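Local coordinates for ferredoxin component of dioxygenase (Sphingobium yanoikuyae, PDB 2I7F), which carries a Rieske-type [2Fe-2S] cluster and probably passes electrons to the terminal oxygenase of a biphenyl 2,3-dioxygenase system, at residues V21-E24 / K25-A28. Residues are numbered along the deposited sequence; the frame is centred on the assembly and turned at random.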
loop_
_atom_site.group_PDB
_atom_site.type_symbol
_atom_site.label_atom_id
_atom_site.label_comp_id
_atom_site.label_asym_id
_atom_site.label_seq_id
_atom_site.Cartn_x
_atom_site.Cartn_y
_atom_site.Cartn_z
ATOM N N VAL A 21 4.245 0.113 7.089
ATOM C CA VAL A 21 5.362 0.971 7.414
ATOM C C VAL A 21 4.801 2.197 8.057
ATOM O O VAL A 21 3.889 2.761 7.523
ATOM C CB VAL A 21 6.108 1.365 6.166
ATOM C CG1 VAL A 21 7.108 2.473 6.487
ATOM C CG2 VAL A 21 6.794 0.090 5.550
ATOM N N TYR A 22 5.325 2.597 9.210
ATOM C CA TYR A 22 4.862 3.787 9.893
ATOM C C TYR A 22 6.003 4.754 9.956
ATOM O O TYR A 22 6.840 4.659 10.826
ATOM C CB TYR A 22 4.422 3.474 11.323
ATOM C CG TYR A 22 3.149 2.665 11.385
ATOM C CD1 TYR A 22 3.150 1.289 11.136
ATOM C CD2 TYR A 22 1.939 3.274 11.709
ATOM C CE1 TYR A 22 1.930 0.547 11.183
ATOM C CE2 TYR A 22 0.741 2.553 11.770
ATOM C CZ TYR A 22 0.736 1.201 11.512
ATOM O OH TYR A 22 -0.470 0.543 11.621
ATOM N N GLN A 23 6.022 5.694 9.023
ATOM C CA GLN A 23 7.127 6.611 8.883
ATOM C C GLN A 23 6.620 7.909 9.516
ATOM O O GLN A 23 5.451 8.287 9.350
ATOM C CB GLN A 23 7.566 6.698 7.382
ATOM C CG GLN A 23 9.026 7.127 7.115
ATOM C CD GLN A 23 9.271 8.649 7.256
ATOM O OE1 GLN A 23 10.367 9.094 7.629
ATOM N NE2 GLN A 23 8.241 9.452 6.965
ATOM N N GLU A 24 7.469 8.541 10.323
ATOM C CA GLU A 24 7.030 9.628 11.169
ATOM C C GLU A 24 6.452 10.839 10.417
ATOM O O GLU A 24 5.558 11.514 10.930
ATOM C CB GLU A 24 8.105 10.036 12.190
ATOM C CG GLU A 24 9.443 10.530 11.644
ATOM C CD GLU A 24 10.454 10.759 12.771
ATOM O OE1 GLU A 24 11.504 10.066 12.770
ATOM O OE2 GLU A 24 10.203 11.621 13.659
ATOM N N LYS A 25 6.863 11.084 9.191
ATOM C CA LYS A 25 6.268 12.223 8.476
ATOM C C LYS A 25 4.825 11.974 7.905
ATOM O O LYS A 25 4.097 12.909 7.590
ATOM C CB LYS A 25 7.262 12.725 7.406
ATOM C CG LYS A 25 8.413 13.550 8.028
ATOM C CD LYS A 25 9.564 13.857 7.048
ATOM C CE LYS A 25 10.884 13.108 7.404
ATOM N NZ LYS A 25 12.134 13.903 7.015
ATOM N N MET A 26 4.390 10.721 7.876
ATOM C CA MET A 26 3.351 10.289 6.982
ATOM C C MET A 26 2.169 9.605 7.659
ATOM O O MET A 26 2.279 9.096 8.784
ATOM C CB MET A 26 3.965 9.280 6.016
ATOM C CG MET A 26 5.123 9.762 5.199
ATOM S SD MET A 26 4.798 11.153 4.123
ATOM C CE MET A 26 3.635 10.428 2.999
ATOM N N PRO A 27 1.028 9.561 6.950
ATOM C CA PRO A 27 -0.021 8.650 7.348
ATOM C C PRO A 27 0.471 7.223 7.274
ATOM O O PRO A 27 1.391 6.941 6.536
ATOM C CB PRO A 27 -1.156 8.908 6.332
ATOM C CG PRO A 27 -0.666 9.888 5.368
ATOM C CD PRO A 27 0.669 10.370 5.766
ATOM N N ALA A 28 -0.132 6.317 8.016
ATOM C CA ALA A 28 0.261 4.916 7.924
ATOM C C ALA A 28 0.342 4.548 6.441
ATOM O O ALA A 28 -0.533 4.952 5.663
ATOM C CB ALA A 28 -0.722 4.007 8.658
HETATM O O HOH W 1 3.667 6.312 7.978
#
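Q23 and M26 close a type I beta turn at the tip of the connection between strands 19-21 and 29-34, neighbours in the antiparallel sheet of this Rieske domain. The closing bond runs from M26 N to Q23 O, 3.0 Å long and nearly straight at the hydrogen (163°), although the donor sits above the carbonyl plane, 45° out of it. E24 and K25 fill the two corner positions.

The Q23 side chain reaches forward across this turn. With CG anti to the backbone N (chi1 -155°) and a bend at the next bond, its amide end lies against CB of K25 and CG of M26. The Q23 and K25 side chains run side by side in the same direction, while E24 points its CB away from the other arm of the turn. The carboxylate of E24 and the ammonium of K25 stay well apart, with 6.9 Å between OE1 and NZ.

Behind the turn the two arms are joined through a water that accepts from Q23 N at 2.6 Å and can donate to P27 O, bridging backbone groups that do not meet directly. Farther out, backbone hydrogen bonding resumes between V21 and L29. Q23, K25 and M26 all rest on L5 of strand 4-9, and M26 and P27 touch Y90, so this surface turn lies against the sheet. The side chain of A28 is about 13 Å from the [2Fe-2S] cluster, which makes this a peripheral turn and not part of the cluster pocket. At the other end, Y22 and A28 share M51 as a neighbour; between them, the methyl CB of A28 meets the tyrosine ring obliquely at CE2, 3.7 Å away.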